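Local coordinates for molybdopterin molybdotransferase (Pyrococcus horikoshii, PDB 1UZ5), which probably inserts molybdate into adenylyl-molybdopterin, releasing AMP, to form the molybdenum cofactor, with magnesium as cofactor, at residues A[51-61]-A[98-108]; A[107-115]-A[129-139]. All coordinates share one frame; numbering follows the deposited sequence.

Interaction 1 (A[51-61]-A[98-108]); sequences FDRATVDGYAV and AAYISTGAMLP. With SO4 (sulfate ion), chain B.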
loop_
_atom_site.group_PDB
_atom_site.type_symbol
_atom_site.label_atom_id
_atom_site.label_comp_id
_atom_site.label_asym_id
_atom_site.label_seq_id
_atom_site.Cartn_x
_atom_site.Cartn_y
_atom_site.Cartn_z
ATOM N N PHE A 51 16.910 2.510 -26.451
ATOM C CA PHE A 51 17.922 2.591 -27.502
ATOM C C PHE A 51 19.170 3.221 -26.899
ATOM O O PHE A 51 19.100 3.836 -25.833
ATOM C CB PHE A 51 17.435 3.465 -28.665
ATOM C CG PHE A 51 16.979 4.843 -28.243
ATOM C CD1 PHE A 51 15.641 5.082 -27.918
ATOM C CD2 PHE A 51 17.891 5.891 -28.134
ATOM C CE1 PHE A 51 15.219 6.345 -27.489
ATOM C CE2 PHE A 51 17.483 7.160 -27.707
ATOM C CZ PHE A 51 16.138 7.387 -27.380
ATOM N N ASP A 52 20.312 3.066 -27.565
ATOM C CA ASP A 52 21.551 3.665 -27.067
ATOM C C ASP A 52 21.399 5.168 -27.237
ATOM O O ASP A 52 21.119 5.641 -28.334
ATOM C CB ASP A 52 22.759 3.187 -27.886
ATOM C CG ASP A 52 23.004 1.698 -27.755
ATOM O OD1 ASP A 52 23.694 1.135 -28.630
ATOM O OD2 ASP A 52 22.515 1.090 -26.780
ATOM N N ARG A 53 21.567 5.929 -26.163
ATOM C CA ARG A 53 21.430 7.366 -26.290
ATOM C C ARG A 53 22.659 8.133 -25.838
ATOM O O ARG A 53 23.381 7.708 -24.934
ATOM C CB ARG A 53 20.168 7.848 -25.545
ATOM C CG ARG A 53 20.167 7.692 -24.047
ATOM C CD ARG A 53 18.752 7.894 -23.456
ATOM N NE ARG A 53 18.033 9.049 -24.004
ATOM C CZ ARG A 53 16.901 9.545 -23.500
ATOM N NH1 ARG A 53 16.342 8.998 -22.426
ATOM N NH2 ARG A 53 16.316 10.590 -24.071
ATOM N N ALA A 54 22.915 9.252 -26.506
ATOM C CA ALA A 54 24.053 10.091 -26.168
ATOM C C ALA A 54 23.789 10.702 -24.797
ATOM O O ALA A 54 22.647 11.021 -24.467
ATOM C CB ALA A 54 24.216 11.193 -27.195
ATOM N N THR A 55 24.844 10.859 -24.005
ATOM C CA THR A 55 24.711 11.444 -22.676
ATOM C C THR A 55 25.260 12.864 -22.662
ATOM O O THR A 55 25.208 13.549 -21.646
ATOM C CB THR A 55 25.454 10.606 -21.622
ATOM O OG1 THR A 55 26.845 10.533 -21.957
ATOM C CG2 THR A 55 24.876 9.199 -21.565
ATOM N N VAL A 56 25.789 13.301 -23.801
ATOM C CA VAL A 56 26.340 14.645 -23.934
ATOM C C VAL A 56 26.176 15.108 -25.378
ATOM O O VAL A 56 25.937 14.288 -26.266
ATOM C CB VAL A 56 27.855 14.675 -23.606
ATOM C CG1 VAL A 56 28.107 14.154 -22.200
ATOM C CG2 VAL A 56 28.622 13.844 -24.620
ATOM N N ASP A 57 26.285 16.416 -25.610
ATOM C CA ASP A 57 26.206 16.943 -26.968
ATOM C C ASP A 57 27.597 16.711 -27.546
ATOM O O ASP A 57 28.594 16.975 -26.882
ATOM C CB ASP A 57 25.935 18.453 -26.990
ATOM C CG ASP A 57 24.549 18.820 -26.492
ATOM O OD1 ASP A 57 23.605 18.022 -26.666
ATOM O OD2 ASP A 57 24.408 19.931 -25.943
ATOM N N GLY A 58 27.675 16.221 -28.774
ATOM C CA GLY A 58 28.982 15.997 -29.358
ATOM C C GLY A 58 28.926 15.238 -30.660
ATOM O O GLY A 58 28.018 15.432 -31.467
ATOM N N TYR A 59 29.895 14.356 -30.864
ATOM C CA TYR A 59 29.938 13.599 -32.098
ATOM C C TYR A 59 29.961 12.100 -31.907
ATOM O O TYR A 59 30.821 11.560 -31.204
ATOM C CB TYR A 59 31.143 14.040 -32.931
ATOM C CG TYR A 59 31.063 15.489 -33.330
ATOM C CD1 TYR A 59 31.462 16.504 -32.458
ATOM C CD2 TYR A 59 30.516 15.851 -34.557
ATOM C CE1 TYR A 59 31.312 17.848 -32.804
ATOM C CE2 TYR A 59 30.361 17.178 -34.908
ATOM C CZ TYR A 59 30.757 18.173 -34.033
ATOM O OH TYR A 59 30.585 19.487 -34.408
ATOM N N ALA A 60 28.999 11.438 -32.543
ATOM C CA ALA A 60 28.879 9.994 -32.496
ATOM C C ALA A 60 29.937 9.469 -33.447
ATOM O O ALA A 60 30.046 9.941 -34.578
ATOM C CB ALA A 60 27.494 9.558 -32.972
ATOM N N VAL A 61 30.703 8.486 -32.991
ATOM C CA VAL A 61 31.763 7.912 -33.810
ATOM C C VAL A 61 31.865 6.412 -33.605
ATOM O O VAL A 61 31.238 5.851 -32.711
ATOM C CB VAL A 61 33.152 8.488 -33.430
ATOM C CG1 VAL A 61 33.134 10.004 -33.485
ATOM C CG2 VAL A 61 33.546 8.004 -32.025
ATOM N N ALA A 98 31.567 10.573 -38.919
ATOM C CA ALA A 98 30.965 10.927 -37.641
ATOM C C ALA A 98 29.646 11.685 -37.845
ATOM O O ALA A 98 29.310 12.083 -38.958
ATOM C CB ALA A 98 31.928 11.792 -36.842
ATOM N N ALA A 99 28.908 11.882 -36.759
ATOM C CA ALA A 99 27.648 12.609 -36.826
ATOM C C ALA A 99 27.479 13.466 -35.592
ATOM O O ALA A 99 27.812 13.044 -34.479
ATOM C CB ALA A 99 26.483 11.637 -36.929
ATOM N N TYR A 100 26.995 14.686 -35.780
ATOM C CA TYR A 100 26.742 15.522 -34.625
ATOM C C TYR A 100 25.538 14.871 -33.939
ATOM O O TYR A 100 24.646 14.343 -34.605
ATOM C CB TYR A 100 26.361 16.947 -35.020
ATOM C CG TYR A 100 25.973 17.750 -33.805
ATOM C CD1 TYR A 100 26.937 18.157 -32.886
ATOM C CD2 TYR A 100 24.633 17.998 -33.507
ATOM C CE1 TYR A 100 26.583 18.780 -31.698
ATOM C CE2 TYR A 100 24.265 18.624 -32.315
ATOM C CZ TYR A 100 25.245 19.008 -31.416
ATOM O OH TYR A 100 24.893 19.598 -30.224
ATOM N N ILE A 101 25.512 14.898 -32.616
ATOM C CA ILE A 101 24.395 14.307 -31.897
ATOM C C ILE A 101 24.176 15.084 -30.608
ATOM O O ILE A 101 25.134 15.510 -29.972
ATOM C CB ILE A 101 24.666 12.814 -31.574
ATOM C CG1 ILE A 101 23.423 12.170 -30.959
ATOM C CG2 ILE A 101 25.854 12.683 -30.614
ATOM C CD1 ILE A 101 23.493 10.655 -30.917
ATOM N N SER A 102 22.917 15.296 -30.238
ATOM C CA SER A 102 22.629 16.025 -29.011
ATOM C C SER A 102 22.302 15.056 -27.884
ATOM O O SER A 102 21.935 13.901 -28.118
ATOM C CB SER A 102 21.475 17.013 -29.226
ATOM O OG SER A 102 20.318 16.356 -29.686
ATOM N N THR A 103 22.452 15.528 -26.652
ATOM C CA THR A 103 22.181 14.703 -25.487
ATOM C C THR A 103 20.806 14.057 -25.588
ATOM O O THR A 103 19.842 14.705 -25.986
ATOM C CB THR A 103 22.238 15.540 -24.196
ATOM O OG1 THR A 103 23.512 16.186 -24.107
ATOM C CG2 THR A 103 22.044 14.654 -22.976
ATOM N N GLY A 104 20.732 12.773 -25.240
ATOM C CA GLY A 104 19.469 12.052 -25.265
ATOM C C GLY A 104 19.086 11.434 -26.596
ATOM O O GLY A 104 18.236 10.542 -26.650
ATOM N N ALA A 105 19.715 11.895 -27.669
ATOM C CA ALA A 105 19.409 11.391 -29.006
ATOM C C ALA A 105 19.966 9.987 -29.268
ATOM O O ALA A 105 20.926 9.554 -28.623
ATOM C CB ALA A 105 19.922 12.377 -30.048
ATOM N N MET A 106 19.356 9.287 -30.219
ATOM C CA MET A 106 19.754 7.927 -30.573
ATOM C C MET A 106 20.990 7.877 -31.480
ATOM O O MET A 106 21.063 8.589 -32.475
ATOM C CB MET A 106 18.594 7.229 -31.274
ATOM C CG MET A 106 18.845 5.780 -31.627
ATOM S SD MET A 106 17.337 4.996 -32.227
ATOM C CE MET A 106 18.003 3.539 -33.106
ATOM N N LEU A 107 21.954 7.025 -31.149
ATOM C CA LEU A 107 23.149 6.929 -31.986
ATOM C C LEU A 107 22.834 6.330 -33.340
ATOM O O LEU A 107 22.042 5.398 -33.451
ATOM C CB LEU A 107 24.231 6.070 -31.317
ATOM C CG LEU A 107 25.155 6.744 -30.294
ATOM C CD1 LEU A 107 24.360 7.331 -29.137
ATOM C CD2 LEU A 107 26.153 5.710 -29.789
ATOM N N PRO A 108 23.466 6.854 -34.396
ATOM C CA PRO A 108 23.226 6.325 -35.742
ATOM C C PRO A 108 23.896 4.951 -35.859
ATOM O O PRO A 108 24.676 4.558 -34.983
ATOM C CB PRO A 108 23.863 7.380 -36.642
ATOM C CG PRO A 108 25.012 7.877 -35.814
ATOM C CD PRO A 108 24.435 7.966 -34.414
HETATM S S SO4 B . 17.574 18.828 -29.575
HETATM O O1 SO4 B . 19.032 19.537 -29.460
HETATM O O2 SO4 B . 17.021 18.896 -28.236
HETATM O O3 SO4 B . 16.843 19.447 -30.462
HETATM O O4 SO4 B . 17.894 17.460 -29.880
#

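Interaction 2 (A[107-115]-A[129-139]); sequences LPGNADAVI and IYKPAYPGLGV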
loop_
_atom_site.group_PDB
_atom_site.type_symbol
_atom_site.label_atom_id
_atom_site.label_comp_id
_atom_site.label_asym_id
_atom_site.label_seq_id
_atom_site.Cartn_x
_atom_site.Cartn_y
_atom_site.Cartn_z
ATOM N N LEU A 107 21.954 7.025 -31.149
ATOM C CA LEU A 107 23.149 6.929 -31.986
ATOM C C LEU A 107 22.834 6.330 -33.340
ATOM O O LEU A 107 22.042 5.398 -33.451
ATOM C CB LEU A 107 24.231 6.070 -31.317
ATOM C CG LEU A 107 25.155 6.744 -30.294
ATOM C CD1 LEU A 107 24.360 7.331 -29.137
ATOM C CD2 LEU A 107 26.153 5.710 -29.789
ATOM N N PRO A 108 23.466 6.854 -34.396
ATOM C CA PRO A 108 23.226 6.325 -35.742
ATOM C C PRO A 108 23.896 4.951 -35.859
ATOM O O PRO A 108 24.676 4.558 -34.983
ATOM C CB PRO A 108 23.863 7.380 -36.642
ATOM C CG PRO A 108 25.012 7.877 -35.814
ATOM C CD PRO A 108 24.435 7.966 -34.414
ATOM N N GLY A 109 23.586 4.222 -36.924
ATOM C CA GLY A 109 24.165 2.899 -37.112
ATOM C C GLY A 109 25.686 2.876 -37.031
ATOM O O GLY A 109 26.352 3.811 -37.476
ATOM N N ASN A 110 26.219 1.803 -36.451
ATOM C CA ASN A 110 27.663 1.586 -36.276
ATOM C C ASN A 110 28.352 2.470 -35.243
ATOM O O ASN A 110 29.503 2.214 -34.889
ATOM C CB ASN A 110 28.419 1.715 -37.611
ATOM C CG ASN A 110 27.969 0.694 -38.631
ATOM O OD1 ASN A 110 27.594 -0.415 -38.275
ATOM N ND2 ASN A 110 28.013 1.062 -39.906
ATOM N N ALA A 111 27.682 3.509 -34.756
ATOM C CA ALA A 111 28.319 4.360 -33.753
ATOM C C ALA A 111 28.290 3.648 -32.405
ATOM O O ALA A 111 27.323 2.958 -32.092
ATOM C CB ALA A 111 27.600 5.703 -33.647
ATOM N N ASP A 112 29.344 3.808 -31.608
ATOM C CA ASP A 112 29.374 3.173 -30.294
ATOM C C ASP A 112 29.948 4.085 -29.221
ATOM O O ASP A 112 30.176 3.664 -28.090
ATOM C CB ASP A 112 30.149 1.852 -30.338
ATOM C CG ASP A 112 31.594 2.027 -30.783
ATOM O OD1 ASP A 112 32.054 3.179 -30.906
ATOM O OD2 ASP A 112 32.269 1.000 -31.000
ATOM N N ALA A 113 30.183 5.340 -29.585
ATOM C CA ALA A 113 30.694 6.319 -28.640
ATOM C C ALA A 113 30.337 7.721 -29.095
ATOM O O ALA A 113 30.095 7.959 -30.278
ATOM C CB ALA A 113 32.213 6.191 -28.503
ATOM N N VAL A 114 30.289 8.643 -28.138
ATOM C CA VAL A 114 30.017 10.038 -28.434
ATOM C C VAL A 114 31.106 10.860 -27.761
ATOM O O VAL A 114 31.322 10.751 -26.555
ATOM C CB VAL A 114 28.644 10.510 -27.891
ATOM C CG1 VAL A 114 28.452 11.991 -28.228
ATOM C CG2 VAL A 114 27.516 9.685 -28.509
ATOM N N ILE A 115 31.798 11.676 -28.542
ATOM C CA ILE A 115 32.861 12.515 -27.996
ATOM C C ILE A 115 32.293 13.907 -27.758
ATOM O O ILE A 115 31.774 14.530 -28.681
ATOM C CB ILE A 115 34.047 12.608 -28.978
ATOM C CG1 ILE A 115 34.572 11.199 -29.281
ATOM C CG2 ILE A 115 35.142 13.488 -28.390
ATOM C CD1 ILE A 115 35.732 11.152 -30.282
ATOM N N ILE A 129 40.222 14.642 -33.709
ATOM C CA ILE A 129 40.199 13.937 -32.436
ATOM C C ILE A 129 41.639 13.683 -32.001
ATOM O O ILE A 129 42.434 13.127 -32.759
ATOM C CB ILE A 129 39.435 12.605 -32.584
ATOM C CG1 ILE A 129 38.016 12.899 -33.092
ATOM C CG2 ILE A 129 39.395 11.865 -31.255
ATOM C CD1 ILE A 129 37.192 11.671 -33.382
ATOM N N TYR A 130 41.958 14.087 -30.775
ATOM C CA TYR A 130 43.313 13.966 -30.235
ATOM C C TYR A 130 43.483 12.862 -29.199
ATOM O O TYR A 130 44.602 12.569 -28.770
ATOM C CB TYR A 130 43.719 15.303 -29.606
ATOM C CG TYR A 130 43.628 16.480 -30.553
ATOM C CD1 TYR A 130 44.669 16.777 -31.431
ATOM C CD2 TYR A 130 42.486 17.283 -30.592
ATOM C CE1 TYR A 130 44.577 17.843 -32.327
ATOM C CE2 TYR A 130 42.384 18.353 -31.488
ATOM C CZ TYR A 130 43.436 18.624 -32.351
ATOM O OH TYR A 130 43.345 19.670 -33.239
ATOM N N LYS A 131 42.374 12.256 -28.794
ATOM C CA LYS A 131 42.403 11.198 -27.794
ATOM C C LYS A 131 41.489 10.054 -28.229
ATOM O O LYS A 131 40.370 10.280 -28.677
ATOM C CB LYS A 131 41.938 11.764 -26.451
ATOM C CG LYS A 131 42.013 10.806 -25.281
ATOM C CD LYS A 131 41.533 11.492 -24.012
ATOM C CE LYS A 131 41.629 10.576 -22.803
ATOM N NZ LYS A 131 41.137 11.252 -21.570
ATOM N N PRO A 132 41.963 8.807 -28.118
ATOM C CA PRO A 132 41.109 7.693 -28.527
ATOM C C PRO A 132 39.869 7.574 -27.645
ATOM O O PRO A 132 39.919 7.816 -26.440
ATOM C CB PRO A 132 42.027 6.481 -28.382
ATOM C CG PRO A 132 43.399 7.061 -28.598
ATOM C CD PRO A 132 43.321 8.336 -27.798
ATOM N N ALA A 133 38.749 7.221 -28.259
ATOM C CA ALA A 133 37.518 7.026 -27.511
ATOM C C ALA A 133 37.437 5.522 -27.294
ATOM O O ALA A 133 38.237 4.765 -27.844
ATOM C CB ALA A 133 36.320 7.502 -28.327
ATOM N N TYR A 134 36.487 5.087 -26.483
ATOM C CA TYR A 134 36.294 3.668 -26.246
ATOM C C TYR A 134 34.798 3.396 -26.333
ATOM O O TYR A 134 33.989 4.266 -26.027
ATOM C CB TYR A 134 36.814 3.264 -24.867
ATOM C CG TYR A 134 36.283 4.104 -23.731
ATOM C CD1 TYR A 134 36.948 5.259 -23.320
ATOM C CD2 TYR A 134 35.108 3.750 -23.072
ATOM C CE1 TYR A 134 36.457 6.039 -22.277
ATOM C CE2 TYR A 134 34.607 4.522 -22.034
ATOM C CZ TYR A 134 35.285 5.663 -21.640
ATOM O OH TYR A 134 34.789 6.419 -20.604
ATOM N N PRO A 135 34.413 2.186 -26.764
ATOM C CA PRO A 135 32.985 1.871 -26.865
ATOM C C PRO A 135 32.278 2.200 -25.561
ATOM O O PRO A 135 32.739 1.806 -24.490
ATOM C CB PRO A 135 32.981 0.375 -27.155
ATOM C CG PRO A 135 34.259 0.193 -27.954
ATOM C CD PRO A 135 35.244 1.041 -27.181
ATOM N N GLY A 136 31.174 2.938 -25.645
ATOM C CA GLY A 136 30.434 3.275 -24.441
ATOM C C GLY A 136 30.615 4.696 -23.939
ATOM O O GLY A 136 29.752 5.213 -23.230
ATOM N N LEU A 137 31.734 5.326 -24.291
ATOM C CA LEU A 137 31.999 6.706 -23.881
ATOM C C LEU A 137 30.860 7.605 -24.361
ATOM O O LEU A 137 30.455 7.521 -25.519
ATOM C CB LEU A 137 33.308 7.199 -24.506
ATOM C CG LEU A 137 33.619 8.696 -24.407
ATOM C CD1 LEU A 137 34.030 9.054 -22.984
ATOM C CD2 LEU A 137 34.736 9.046 -25.386
ATOM N N GLY A 138 30.354 8.459 -23.472
ATOM C CA GLY A 138 29.276 9.372 -23.828
ATOM C C GLY A 138 27.981 8.695 -24.248
ATOM O O GLY A 138 27.152 9.292 -24.943
ATOM N N VAL A 139 27.789 7.458 -23.806
ATOM C CA VAL A 139 26.603 6.699 -24.167
ATOM C C VAL A 139 25.932 5.970 -23.006
ATOM O O VAL A 139 26.594 5.395 -22.144
ATOM C CB VAL A 139 26.943 5.632 -25.233
ATOM C CG1 VAL A 139 25.689 4.872 -25.633
ATOM C CG2 VAL A 139 27.588 6.286 -26.440
#

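Interaction 1 (A[51-61]-A[98-108])
Tyr100 keeps CG trans to its backbone N (chi1 174°), while Tyr59 places CG beside its own N (chi1 -62°). These settings bring the two rings together on one face of an antiparallel strand pair, 58-61 with 98-101, within the mixed sheet of the MoeA N-terminal region. The stack is T-shaped. The edge of Tyr100 points at the face of Tyr59, with centroids 5.6 Å apart and planes at 76°. Gly58 and Ile101 form a hydrogen-bonded pair, as do Ala60 and Ala99. On the face of Ala60, its CB packs 3.7 Å from Pro108 CD.

Beyond the strands, residues 102-105 make a type II turn that residues 53-57 clasp. Ala54 bonds through N to Ala105 O and through O to Gly104 N. Arg53 NE (3.0 Å) and NH2 both hydrogen-bond Gly104 O, side-on and close to the guanidinium plane. A leucine here would probably leave Gly104 O without these two donors and the turn less firmly held. The extended Met106 chain crosses the Phe51 ring at a slant, its SD 4.6 Å from the ring centroid, an oblique Met-aromatic contact. Ser102 OG bonds a sulfate, probably from the crystallisation liquor. Asp57 OD1 takes two bonds from Thr103: N meets it nearly head-on at 2.7 Å, and OG1 comes from above the carboxylate plane at 3.2 Å.

Interaction 2 (A[107-115]-A[129-139])
Ile115 lays its CD1 against Ile129, with CD1 to CD1 at 3.5 Å, tighter than usual carbon packing. Its CG1 stands beside the backbone N (chi1 -58°) and the chain then runs extended, which carries CD1 to Ile129. Ala133 CB lies 4.2 Å from Ile115 CD1. The contact joins the edge strand 113-116 of the mixed sheet to the loop 130-138, which leads from strand 126-129 to strand 139-140.

Two backbone bonds fix the loop to the strand. Gly136 N gives a nearly straight bond to Asp112 O at 2.7 Å. Val114 N reaches Leu137 O at 2.9 Å, tilted 30° from the carbonyl plane. Two overlapping type II turns, Tyr134 to Leu137 and Gly136 to Val139, shape the loop here. Gly138 has positive phi, and a CB on it would run into Val114 O.

Asp112 lies alongside Pro135, its OD2 3.7 Å from CG of the proline ring. Its other oxygen, OD1, is bonded by Ala63 N. Asp112 and Ala113 both face Val61, a classic beta bulge in the sheet edge. Val139 CG2 bridges the side chains of Leu107 and Val114, 3.7 Å from Leu107 CD2 and 4.0 Å from Val114 CG2. Val114 and Val139 cross at about a right angle.

No side chain gives a hydrogen bond between the two segments. Most side-chain contacts are apolar, and both bonds are backbone to backbone. The loop is probably held to the strand by these two bonds, with the methyl contacts packing around them.

How the interactions relate
Both interactions lie in the MoeA N-terminal region and share Leu107 and Pro108. Interaction 1 pairs two inner strands of the sheet, and interaction 2 lays a loop on the edge strand 113-116. They meet where Val61 N and Ala113 O, and Tyr59 O and Ile115 N, probably bond, and where Ile101 packs on Val114. Interaction 1 buries 968 Å² and uses regular strand pairing, an aromatic pair and charged side chains at its turn. Interaction 2 buries 479 Å², with two backbone bonds and mostly aliphatic side chains. Both are partly buried. In interaction 1 the strand pair is mostly buried and Thr103 of the turn is exposed. In interaction 2 Ile115, Ile129 and Ala133 are buried, Tyr134 and Pro135 exposed.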